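Local coordinates for taurocyamine kinase (PDB 4WOD), which catalyses the reversible, magnesium-dependent transfer of phosphate from ATP to taurocyamine, as a duplicated member of the ATP:guanido phosphotransferase family, at residues E492-P497 with R505-Q510; G362-E367 with G560-P565; F619-S622 with G626-T629; E509-G514 with K615-A620. The protein carries 4 engineered substitutions. One frame throughout, in Å; residues are numbered along the deposited sequence.

Interaction 1: E492-P497 with R505-Q510. Engineered in segment 492-497: Gly-493 (natural residue Asp).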
loop_
_atom_site.group_PDB
_atom_site.type_symbol
_atom_site.label_atom_id
_atom_site.label_comp_id
_atom_site.label_asym_id
_atom_site.label_seq_id
_atom_site.Cartn_x
_atom_site.Cartn_y
_atom_site.Cartn_z
ATOM N N GLU A 492 12.860 -5.496 27.770
ATOM C CA GLU A 492 14.148 -4.795 27.879
ATOM C C GLU A 492 15.188 -5.297 26.888
ATOM O O GLU A 492 15.310 -6.498 26.655
ATOM C CB GLU A 492 14.729 -4.929 29.283
ATOM C CG GLU A 492 14.234 -3.885 30.270
ATOM C CD GLU A 492 14.989 -3.949 31.589
ATOM O OE1 GLU A 492 16.065 -4.589 31.623
ATOM O OE2 GLU A 492 14.506 -3.372 32.584
ATOM N N GLY A 493 15.934 -4.372 26.298
ATOM C CA GLY A 493 16.999 -4.747 25.390
ATOM C C GLY A 493 16.662 -4.767 23.915
ATOM O O GLY A 493 17.565 -4.876 23.088
ATOM N N PHE A 494 15.377 -4.672 23.572
ATOM C CA PHE A 494 14.956 -4.701 22.170
ATOM C C PHE A 494 14.414 -3.378 21.649
ATOM O O PHE A 494 13.615 -2.701 22.313
ATOM C CB PHE A 494 13.881 -5.781 21.967
ATOM C CG PHE A 494 14.407 -7.179 22.123
ATOM C CD1 PHE A 494 14.936 -7.865 21.030
ATOM C CD2 PHE A 494 14.438 -7.783 23.367
ATOM C CE1 PHE A 494 15.445 -9.145 21.182
ATOM C CE2 PHE A 494 14.940 -9.053 23.519
ATOM C CZ PHE A 494 15.446 -9.735 22.429
ATOM N N LEU A 495 14.814 -3.041 20.429
ATOM C CA LEU A 495 14.146 -2.007 19.673
ATOM C C LEU A 495 12.665 -2.383 19.534
ATOM O O LEU A 495 12.316 -3.565 19.546
ATOM C CB LEU A 495 14.775 -1.846 18.292
ATOM C CG LEU A 495 16.208 -1.332 18.298
ATOM C CD1 LEU A 495 16.704 -1.169 16.854
ATOM C CD2 LEU A 495 16.252 -0.015 19.058
ATOM N N PHE A 496 11.808 -1.384 19.423
ATOM C CA PHE A 496 10.351 -1.622 19.309
ATOM C C PHE A 496 9.942 -2.112 17.913
ATOM O O PHE A 496 10.740 -2.021 16.978
ATOM C CB PHE A 496 9.599 -0.341 19.687
ATOM C CG PHE A 496 9.700 0.001 21.135
ATOM C CD1 PHE A 496 10.241 -0.906 22.049
ATOM C CD2 PHE A 496 9.257 1.239 21.597
ATOM C CE1 PHE A 496 10.318 -0.585 23.405
ATOM C CE2 PHE A 496 9.339 1.561 22.928
ATOM C CZ PHE A 496 9.873 0.647 23.837
ATOM N N PRO A 497 8.696 -2.653 17.757
ATOM C CA PRO A 497 8.345 -3.257 16.463
ATOM C C PRO A 497 8.311 -2.258 15.313
ATOM O O PRO A 497 8.134 -2.665 14.187
ATOM C CB PRO A 497 6.941 -3.852 16.699
ATOM C CG PRO A 497 6.881 -4.094 18.203
ATOM C CD PRO A 497 7.685 -2.934 18.801
ATOM N N ARG A 505 13.604 -9.197 15.498
ATOM C CA ARG A 505 12.279 -9.806 15.601
ATOM C C ARG A 505 12.362 -11.294 15.865
ATOM O O ARG A 505 11.609 -11.823 16.691
ATOM C CB ARG A 505 11.463 -9.581 14.338
ATOM C CG ARG A 505 11.143 -8.134 14.025
ATOM C CD ARG A 505 9.985 -8.040 13.035
ATOM N NE ARG A 505 9.955 -6.726 12.404
ATOM C CZ ARG A 505 9.210 -5.705 12.811
ATOM N NH1 ARG A 505 8.399 -5.832 13.851
ATOM N NH2 ARG A 505 9.269 -4.555 12.164
ATOM N N ILE A 506 13.285 -11.956 15.156
ATOM C CA ILE A 506 13.496 -13.391 15.298
ATOM C C ILE A 506 13.959 -13.722 16.707
ATOM O O ILE A 506 13.488 -14.691 17.323
ATOM C CB ILE A 506 14.538 -13.921 14.272
ATOM C CG1 ILE A 506 14.017 -13.746 12.847
ATOM C CG2 ILE A 506 14.875 -15.371 14.542
ATOM C CD1 ILE A 506 15.069 -14.029 11.775
ATOM N N LYS A 507 14.885 -12.924 17.229
ATOM C CA LYS A 507 15.357 -13.175 18.581
ATOM C C LYS A 507 14.252 -12.871 19.599
ATOM O O LYS A 507 14.058 -13.640 20.543
ATOM C CB LYS A 507 16.621 -12.364 18.890
ATOM C CG LYS A 507 17.086 -12.577 20.344
ATOM C CD LYS A 507 18.600 -12.475 20.516
ATOM C CE LYS A 507 19.026 -12.987 21.888
ATOM N NZ LYS A 507 20.506 -12.940 22.073
ATOM N N LEU A 508 13.508 -11.780 19.384
ATOM C CA LEU A 508 12.404 -11.403 20.274
ATOM C C LEU A 508 11.399 -12.542 20.365
ATOM O O LEU A 508 10.901 -12.877 21.448
ATOM C CB LEU A 508 11.689 -10.142 19.783
ATOM C CG LEU A 508 10.515 -9.736 20.689
ATOM C CD1 LEU A 508 11.021 -9.294 22.059
ATOM C CD2 LEU A 508 9.655 -8.658 20.064
ATOM N N GLU A 509 11.123 -13.143 19.213
ATOM C CA GLU A 509 10.091 -14.170 19.130
ATOM C C GLU A 509 10.557 -15.429 19.865
ATOM O O GLU A 509 9.759 -16.112 20.513
ATOM C CB GLU A 509 9.754 -14.469 17.671
ATOM C CG GLU A 509 8.712 -15.573 17.484
ATOM C CD GLU A 509 8.548 -15.961 16.029
ATOM O OE1 GLU A 509 9.579 -16.114 15.325
ATOM O OE2 GLU A 509 7.389 -16.105 15.573
ATOM N N GLN A 510 11.852 -15.717 19.786
ATOM C CA GLN A 510 12.419 -16.857 20.517
ATOM C C GLN A 510 12.307 -16.679 22.030
ATOM O O GLN A 510 11.951 -17.629 22.753
ATOM C CB GLN A 510 13.890 -17.079 20.121
ATOM C CG GLN A 510 14.062 -17.549 18.684
ATOM C CD GLN A 510 15.508 -17.492 18.200
ATOM O OE1 GLN A 510 16.393 -16.986 18.894
ATOM N NE2 GLN A 510 15.749 -18.009 16.997
#

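Interaction 2: G362-E367 with G560-P565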
loop_
_atom_site.group_PDB
_atom_site.type_symbol
_atom_site.label_atom_id
_atom_site.label_comp_id
_atom_site.label_asym_id
_atom_site.label_seq_id
_atom_site.Cartn_x
_atom_site.Cartn_y
_atom_site.Cartn_z
ATOM N N GLY A 362 19.501 -3.060 8.972
ATOM C CA GLY A 362 18.226 -3.666 9.312
ATOM C C GLY A 362 17.288 -2.724 10.055
ATOM O O GLY A 362 16.083 -2.965 10.132
ATOM N N VAL A 363 17.819 -1.644 10.614
ATOM C CA VAL A 363 16.940 -0.687 11.281
ATOM C C VAL A 363 16.280 0.167 10.199
ATOM O O VAL A 363 16.914 0.516 9.201
ATOM C CB VAL A 363 17.697 0.170 12.303
ATOM C CG1 VAL A 363 16.833 1.312 12.801
ATOM C CG2 VAL A 363 18.146 -0.711 13.471
ATOM N N MET A 364 14.997 0.461 10.375
ATOM C CA MET A 364 14.238 1.228 9.385
ATOM C C MET A 364 14.889 2.576 9.051
ATOM O O MET A 364 15.205 3.345 9.947
ATOM C CB MET A 364 12.826 1.457 9.901
ATOM C CG MET A 364 11.885 2.148 8.923
ATOM S SD MET A 364 10.395 2.729 9.780
ATOM C CE MET A 364 9.606 3.658 8.462
ATOM N N PRO A 365 15.102 2.861 7.754
ATOM C CA PRO A 365 15.597 4.199 7.411
ATOM C C PRO A 365 14.453 5.221 7.480
ATOM O O PRO A 365 13.291 4.836 7.377
ATOM C CB PRO A 365 16.134 4.017 5.985
ATOM C CG PRO A 365 15.349 2.900 5.431
ATOM C CD PRO A 365 15.037 1.974 6.584
ATOM N N VAL A 366 14.763 6.498 7.685
ATOM C CA VAL A 366 13.715 7.484 7.824
ATOM C C VAL A 366 14.086 8.756 7.076
ATOM O O VAL A 366 15.267 9.100 6.975
ATOM C CB VAL A 366 13.425 7.799 9.316
ATOM C CG1 VAL A 366 14.625 8.506 9.975
ATOM C CG2 VAL A 366 12.109 8.599 9.473
ATOM N N GLU A 367 13.074 9.439 6.548
ATOM C CA GLU A 367 13.272 10.739 5.899
ATOM C C GLU A 367 13.813 11.762 6.915
ATOM O O GLU A 367 13.599 11.616 8.133
ATOM C CB GLU A 367 11.957 11.233 5.293
ATOM C CG GLU A 367 11.315 10.300 4.244
ATOM C CD GLU A 367 10.294 9.309 4.823
ATOM O OE1 GLU A 367 10.486 8.812 5.954
ATOM O OE2 GLU A 367 9.291 9.025 4.136
ATOM N N GLY A 560 5.766 -0.833 11.409
ATOM C CA GLY A 560 5.367 -2.001 12.176
ATOM C C GLY A 560 5.061 -3.263 11.376
ATOM O O GLY A 560 4.799 -4.312 11.967
ATOM N N TYR A 561 5.084 -3.168 10.045
ATOM C CA TYR A 561 4.849 -4.321 9.182
ATOM C C TYR A 561 6.073 -4.646 8.348
ATOM O O TYR A 561 6.009 -5.427 7.393
ATOM C CB TYR A 561 3.660 -4.069 8.261
ATOM C CG TYR A 561 2.379 -3.784 8.998
ATOM C CD1 TYR A 561 2.064 -4.463 10.170
ATOM C CD2 TYR A 561 1.480 -2.831 8.527
ATOM C CE1 TYR A 561 0.875 -4.207 10.840
ATOM C CE2 TYR A 561 0.302 -2.560 9.195
ATOM C CZ TYR A 561 0.002 -3.249 10.346
ATOM O OH TYR A 561 -1.175 -2.970 10.997
ATOM N N ARG A 562 7.204 -4.049 8.693
ATOM C CA ARG A 562 8.412 -4.361 7.954
ATOM C C ARG A 562 8.848 -5.822 8.159
ATOM O O ARG A 562 8.604 -6.404 9.214
ATOM C CB ARG A 562 9.531 -3.411 8.370
ATOM C CG ARG A 562 9.439 -1.990 7.790
ATOM C CD ARG A 562 10.572 -1.126 8.397
ATOM N NE ARG A 562 10.717 -1.485 9.794
ATOM C CZ ARG A 562 11.786 -2.041 10.348
ATOM N NH1 ARG A 562 12.907 -2.272 9.666
ATOM N NH2 ARG A 562 11.725 -2.346 11.616
ATOM N N ASP A 563 9.506 -6.393 7.145
ATOM C CA ASP A 563 9.987 -7.782 7.145
ATOM C C ASP A 563 8.887 -8.783 7.512
ATOM O O ASP A 563 9.093 -9.734 8.279
ATOM C CB ASP A 563 11.186 -7.929 8.078
ATOM C CG ASP A 563 12.350 -7.087 7.630
ATOM O OD1 ASP A 563 12.770 -7.272 6.463
ATOM O OD2 ASP A 563 12.826 -6.236 8.422
ATOM N N TRP A 564 7.734 -8.559 6.902
ATOM C CA TRP A 564 6.515 -9.310 7.164
ATOM C C TRP A 564 6.624 -10.760 6.678
ATOM O O TRP A 564 7.185 -11.031 5.602
ATOM C CB TRP A 564 5.350 -8.589 6.497
ATOM C CG TRP A 564 4.012 -9.133 6.832
ATOM C CD1 TRP A 564 3.226 -9.919 6.042
ATOM C CD2 TRP A 564 3.293 -8.937 8.054
ATOM N NE1 TRP A 564 2.059 -10.225 6.702
ATOM C CE2 TRP A 564 2.075 -9.632 7.936
ATOM C CE3 TRP A 564 3.562 -8.246 9.235
ATOM C CZ2 TRP A 564 1.127 -9.649 8.952
ATOM C CZ3 TRP A 564 2.621 -8.267 10.246
ATOM C CH2 TRP A 564 1.413 -8.960 10.095
ATOM N N PRO A 565 6.124 -11.712 7.481
ATOM C CA PRO A 565 5.529 -11.550 8.811
ATOM C C PRO A 565 6.449 -12.086 9.905
ATOM O O PRO A 565 5.968 -12.670 10.878
ATOM C CB PRO A 565 4.270 -12.413 8.710
ATOM C CG PRO A 565 4.712 -13.566 7.787
ATOM C CD PRO A 565 5.979 -13.103 7.029
HETATM O O HOH W 1 15.353 -5.460 8.772
#

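Interaction 3: F619-S622 with G626-T629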
loop_
_atom_site.group_PDB
_atom_site.type_symbol
_atom_site.label_atom_id
_atom_site.label_comp_id
_atom_site.label_asym_id
_atom_site.label_seq_id
_atom_site.Cartn_x
_atom_site.Cartn_y
_atom_site.Cartn_z
ATOM N N PHE A 619 10.511 -6.618 31.790
ATOM C CA PHE A 619 9.658 -5.663 31.078
ATOM C C PHE A 619 10.262 -4.266 31.155
ATOM O O PHE A 619 10.658 -3.835 32.224
ATOM C CB PHE A 619 8.244 -5.624 31.662
ATOM C CG PHE A 619 7.499 -6.917 31.533
ATOM C CD1 PHE A 619 7.686 -7.731 30.425
ATOM C CD2 PHE A 619 6.656 -7.342 32.543
ATOM C CE1 PHE A 619 7.013 -8.942 30.320
ATOM C CE2 PHE A 619 5.965 -8.554 32.428
ATOM C CZ PHE A 619 6.152 -9.344 31.324
ATOM N N ALA A 620 10.330 -3.557 30.036
ATOM C CA ALA A 620 10.804 -2.168 30.077
ATOM C C ALA A 620 9.927 -1.301 31.024
ATOM O O ALA A 620 8.710 -1.216 30.862
ATOM C CB ALA A 620 10.824 -1.580 28.652
ATOM N N HIS A 621 10.537 -0.664 32.018
ATOM C CA HIS A 621 9.776 0.107 33.011
ATOM C C HIS A 621 10.484 1.415 33.370
ATOM O O HIS A 621 11.704 1.458 33.441
ATOM C CB HIS A 621 9.544 -0.731 34.279
ATOM C CG HIS A 621 8.648 -0.080 35.291
ATOM N ND1 HIS A 621 9.119 0.797 36.252
ATOM C CD2 HIS A 621 7.317 -0.205 35.519
ATOM C CE1 HIS A 621 8.111 1.200 37.008
ATOM N NE2 HIS A 621 7.008 0.606 36.586
ATOM N N SER A 622 9.710 2.468 33.628
ATOM C CA SER A 622 10.280 3.790 33.881
ATOM C C SER A 622 9.889 4.369 35.241
ATOM O O SER A 622 8.746 4.262 35.673
ATOM C CB SER A 622 9.844 4.754 32.773
ATOM O OG SER A 622 10.027 6.097 33.165
ATOM N N GLY A 626 6.209 4.547 34.364
ATOM C CA GLY A 626 5.674 3.197 34.569
ATOM C C GLY A 626 6.066 2.273 33.423
ATOM O O GLY A 626 7.177 2.385 32.911
ATOM N N TYR A 627 5.181 1.359 33.008
ATOM C CA TYR A 627 5.540 0.467 31.911
ATOM C C TYR A 627 5.701 1.254 30.609
ATOM O O TYR A 627 4.888 2.119 30.260
ATOM C CB TYR A 627 4.531 -0.695 31.758
ATOM C CG TYR A 627 4.739 -1.722 32.863
ATOM C CD1 TYR A 627 5.866 -2.530 32.870
ATOM C CD2 TYR A 627 3.847 -1.828 33.920
ATOM C CE1 TYR A 627 6.085 -3.448 33.883
ATOM C CE2 TYR A 627 4.051 -2.734 34.947
ATOM C CZ TYR A 627 5.173 -3.540 34.923
ATOM O OH TYR A 627 5.390 -4.437 35.943
ATOM N N ILE A 628 6.805 0.979 29.933
ATOM C CA ILE A 628 7.124 1.630 28.663
ATOM C C ILE A 628 6.502 0.877 27.500
ATOM O O ILE A 628 6.537 -0.356 27.459
ATOM C CB ILE A 628 8.649 1.724 28.476
ATOM C CG1 ILE A 628 9.216 2.678 29.526
ATOM C CG2 ILE A 628 9.014 2.168 27.035
ATOM C CD1 ILE A 628 10.670 2.434 29.806
ATOM N N THR A 629 5.905 1.627 26.577
ATOM C CA THR A 629 5.254 1.080 25.397
ATOM C C THR A 629 5.635 1.927 24.184
ATOM O O THR A 629 6.115 3.065 24.312
ATOM C CB THR A 629 3.698 1.037 25.539
ATOM O OG1 THR A 629 3.178 2.360 25.718
ATOM C CG2 THR A 629 3.279 0.192 26.747
HETATM O O HOH W 2 6.709 -2.484 29.177
#

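Interaction 4: E509-G514 with K615-A620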
loop_
_atom_site.group_PDB
_atom_site.type_symbol
_atom_site.label_atom_id
_atom_site.label_comp_id
_atom_site.label_asym_id
_atom_site.label_seq_id
_atom_site.Cartn_x
_atom_site.Cartn_y
_atom_site.Cartn_z
ATOM N N GLU A 509 11.123 -13.143 19.213
ATOM C CA GLU A 509 10.091 -14.170 19.130
ATOM C C GLU A 509 10.557 -15.429 19.865
ATOM O O GLU A 509 9.759 -16.112 20.513
ATOM C CB GLU A 509 9.754 -14.469 17.671
ATOM C CG GLU A 509 8.712 -15.573 17.484
ATOM C CD GLU A 509 8.548 -15.961 16.029
ATOM O OE1 GLU A 509 9.579 -16.114 15.325
ATOM O OE2 GLU A 509 7.389 -16.105 15.573
ATOM N N GLN A 510 11.852 -15.717 19.786
ATOM C CA GLN A 510 12.419 -16.857 20.517
ATOM C C GLN A 510 12.307 -16.679 22.030
ATOM O O GLN A 510 11.951 -17.629 22.753
ATOM C CB GLN A 510 13.890 -17.079 20.121
ATOM C CG GLN A 510 14.062 -17.549 18.684
ATOM C CD GLN A 510 15.508 -17.492 18.200
ATOM O OE1 GLN A 510 16.393 -16.986 18.894
ATOM N NE2 GLN A 510 15.749 -18.009 16.997
ATOM N N VAL A 511 12.611 -15.470 22.512
ATOM C CA VAL A 511 12.453 -15.138 23.934
ATOM C C VAL A 511 11.006 -15.318 24.379
ATOM O O VAL A 511 10.726 -16.046 25.340
ATOM C CB VAL A 511 12.895 -13.667 24.246
ATOM C CG1 VAL A 511 12.389 -13.196 25.630
ATOM C CG2 VAL A 511 14.408 -13.507 24.134
ATOM N N ILE A 512 10.089 -14.661 23.673
ATOM C CA ILE A 512 8.682 -14.620 24.079
ATOM C C ILE A 512 7.984 -15.976 23.893
ATOM O O ILE A 512 7.264 -16.428 24.801
ATOM C CB ILE A 512 7.897 -13.525 23.285
ATOM C CG1 ILE A 512 8.338 -12.126 23.730
ATOM C CG2 ILE A 512 6.414 -13.682 23.485
ATOM C CD1 ILE A 512 7.703 -11.009 22.921
ATOM N N SER A 513 8.184 -16.627 22.743
ATOM C CA SER A 513 7.467 -17.892 22.479
ATOM C C SER A 513 7.959 -18.988 23.430
ATOM O O SER A 513 7.168 -19.806 23.907
ATOM C CB SER A 513 7.610 -18.350 21.028
ATOM O OG SER A 513 8.951 -18.689 20.710
ATOM N N GLY A 514 9.252 -18.974 23.723
ATOM C CA GLY A 514 9.808 -19.848 24.741
ATOM C C GLY A 514 9.070 -19.746 26.066
ATOM O O GLY A 514 8.728 -20.762 26.665
ATOM N N LYS A 615 8.535 -13.967 34.518
ATOM C CA LYS A 615 9.619 -14.834 34.972
ATOM C C LYS A 615 10.757 -14.974 33.955
ATOM O O LYS A 615 11.910 -15.138 34.354
ATOM C CB LYS A 615 9.081 -16.229 35.321
ATOM C CG LYS A 615 8.035 -16.223 36.423
ATOM C CD LYS A 615 8.645 -15.752 37.717
ATOM C CE LYS A 615 7.929 -16.361 38.902
ATOM N NZ LYS A 615 6.897 -15.444 39.429
ATOM N N SER A 616 10.455 -14.882 32.657
ATOM C CA SER A 616 11.456 -15.215 31.631
ATOM C C SER A 616 12.098 -13.995 30.961
ATOM O O SER A 616 12.983 -14.138 30.103
ATOM C CB SER A 616 10.834 -16.099 30.544
ATOM O OG SER A 616 10.399 -17.350 31.078
ATOM N N MET A 617 11.654 -12.805 31.336
ATOM C CA MET A 617 12.181 -11.596 30.712
ATOM C C MET A 617 11.874 -10.360 31.553
ATOM O O MET A 617 10.910 -10.347 32.316
ATOM C CB MET A 617 11.590 -11.445 29.308
ATOM C CG MET A 617 10.087 -11.204 29.335
ATOM S SD MET A 617 9.248 -11.603 27.801
ATOM C CE MET A 617 9.198 -13.406 27.925
ATOM N N LYS A 618 12.689 -9.317 31.394
ATOM C CA LYS A 618 12.484 -8.055 32.086
ATOM C C LYS A 618 11.611 -7.132 31.227
ATOM O O LYS A 618 11.927 -6.915 30.058
ATOM C CB LYS A 618 13.838 -7.383 32.389
ATOM C CG LYS A 618 14.827 -8.268 33.152
ATOM C CD LYS A 618 15.994 -7.465 33.725
ATOM C CE LYS A 618 16.816 -8.312 34.702
ATOM N NZ LYS A 618 17.992 -7.567 35.231
ATOM N N PHE A 619 10.511 -6.618 31.790
ATOM C CA PHE A 619 9.658 -5.663 31.078
ATOM C C PHE A 619 10.262 -4.266 31.155
ATOM O O PHE A 619 10.658 -3.835 32.224
ATOM C CB PHE A 619 8.244 -5.624 31.662
ATOM C CG PHE A 619 7.499 -6.917 31.533
ATOM C CD1 PHE A 619 7.686 -7.731 30.425
ATOM C CD2 PHE A 619 6.656 -7.342 32.543
ATOM C CE1 PHE A 619 7.013 -8.942 30.320
ATOM C CE2 PHE A 619 5.965 -8.554 32.428
ATOM C CZ PHE A 619 6.152 -9.344 31.324
ATOM N N ALA A 620 10.330 -3.557 30.036
ATOM C CA ALA A 620 10.804 -2.168 30.077
ATOM C C ALA A 620 9.927 -1.301 31.024
ATOM O O ALA A 620 8.710 -1.216 30.862
ATOM C CB ALA A 620 10.824 -1.580 28.652
#

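Interaction 1: E492-P497 with R505-Q510
Phe-494 and Pro-497 face Leu-508 and Arg-505 respectively, with CA atoms 7.4 and 7.7 Å apart, as the irregular chain of 492-497 runs past helix 502-517 in the opposite sense. Between the two backbones lies the ring of Phe-494. Its CG stands beside the backbone N and anti to the carbonyl carbon (chi1 -68°), which swings the ring out to the helix. CD1 of Leu-508 sits over one face, 4.0 Å from the ring centroid and 13° off the normal, a CH-pi contact. At the ring edge, in its plane, CG of Lys-507 comes to 3.9 Å from Phe-494 CZ, while the far end of the lysine leads away. Phe-494 CE1 also presses on the helix backbone, 3.7 Å from Leu-508 N. The crossing belongs to the phosphagen kinase catalytic domain: the loop leaves strand 480-489 of the central antiparallel sheet and leads into the very helix it packs against. One turn back, the extended side chain of Arg-505 bonds through NH2 to Pro-497 O at 3.0 Å, tilted from the carbonyl plane, and weakly through NH1 to the same oxygen. Arg-562 and Arg-568 bring like charges close to this guanidinium, and the partial negative charge of the carbonyl probably offsets a little of that. His-587 touches Phe-494 from another loop.

Interaction 2: G362-E367 with G560-P565
Arg-562 meets Gly-362 and Met-364 with two different parts of its guanidinium. At the edge, in the group's plane, NH1 donates to Gly-362 O over 3.3 Å with an N-H...O angle of 146°. Over one face lies the CB of Met-364, 3.4 Å above the plane and offset toward the rim, and the aliphatic parts continue the contact, with Met-364 CG 3.6 Å from Arg-562 CD. A bend at chi3 (-39°) turns the guanidinium back so that edge and face are used together. Gly-362 O takes a second donor, a water at 2.9 Å that also donates to Asp-563 OD2 at 2.7 Å. Gly-362 and Met-364 lie where the two approximate repeats of this duplicated kinase meet, in the connection after helix 331-355, so the contact ties that connection to a loop of the second catalytic domain. The rest of the guanidinium is fixed from outside the two segments: NE donates to Gly-559 O, and NH2 donates to Met-500 O and, weakly, to Thr-498 O. Further out, Arg-568 holds the loop itself through Gly-560 O and Arg-562 O. Met-364 O accepts from His-411 NE2, and the backbone of Met-364 is hydrogen-bonded to that of Ile-499.

Interaction 3: F619-S622 with G626-T629
His-621 and Tyr-627 form the non-hydrogen-bonded pair of a short antiparallel beta hairpin, and Ser-622 and Gly-626 the hydrogen-bonded pair next to its turn. Ser-622 N reaches Gly-626 O at 2.6 Å, and Gly-626 N returns a bond of 2.9 Å to Ser-622 O. A third, from Ile-628 N to Ala-620 O, is 3.1 Å long. It is nearly straight at the hydrogen (173°) yet arrives from above the carbonyl plane of Ala-620. A water donating to both Ala-620 O and Ile-628 O adds a bridge just beyond the strands. Among the rings, the edge of His-621 points at the face of Tyr-627 in a T-shaped pair, centroids 4.9 Å apart and planes at 83°, with CD2 over the tyrosine centre. With CG anti to N (chi1 -174°), the imidazole is carried across and also lays a face on Gly-626, whose CA makes a CH-pi contact. Apolar contact comes from Ala-620 CB with Ile-628 CB at 4.0 Å, and from Phe-619 CB with Tyr-627 CE1 at 3.8 Å. Backbone bonds thus set the register, while the imidazole and a cation-pi contact from Arg-489 engage the tyrosine ring and probably limit its rotation.

Interaction 4: E509-G514 with K615-A620
Where Met-617 meets Val-511 and Ile-512, no aromatic or amide face is used: the touching groups are methyls, methylenes and a thioether. The flat group to note, off to the side of the contact, is the carbonyl of Glu-509, which Ser-513 approaches from opposite faces of its plane, with N at 2.8 Å and OG at 2.7 Å from Glu-509 O. This double grip ties the serine hydroxyl back onto the helix, on a part of it that does not touch 615-620. Across the contact, Met-617 does the reaching. Its CG is wedged between the backbone N and the carbonyl carbon (chi1 66°), and the chain then bends at chi3 (77°), which curls the methyl in against the helix. CE comes to 3.9 Å from Val-511 CG1, and it also lies 4.1 Å from Ile-512 CA. SD touches both side chains, 4.1 Å from Val-511 CG1 and 4.2 Å from Ile-512 CG1. Helix 502-517 is one of the helices flanking the large antiparallel sheet of the phosphagen kinase catalytic domain, and Met-617 comes from the connection between helix 599-614 and the short strand 621-622, so the methionine joins two parts of that domain about a hundred residues apart in sequence. Met-588, on strand 588-595 of the sheet, touches both Ile-512 and Met-617, so that the apolar patch continues onto the sheet. Ala-515, farther along the helix, and Val-491, in the loop after strand 480-489, also pack on the methionine.

Interactions 1 and 4 use overlapping parts of helix 502-517, sharing Glu-509 and Gln-510, and a probable hydrogen bond from Glu-492 N to Lys-618 O joins their loops. Interaction 4 is wholly apolar, while interaction 1 combines an aromatic contact with an arginine-carbonyl bond. Interaction 3 continues from 615-620 through Phe-619 and Ala-620 and is the one built on strand pairing; Phe-496 CZ of interaction 1 packs on its Ile-628 CG2 at 3.6 Å. These three are largely buried and share one catalytic domain. Interaction 2, only partly buried and assisted by water, sits at the junction of the repeats, yet touches interaction 1 through Leu-495 CD1 and Val-363 CG2, 3.7 Å apart.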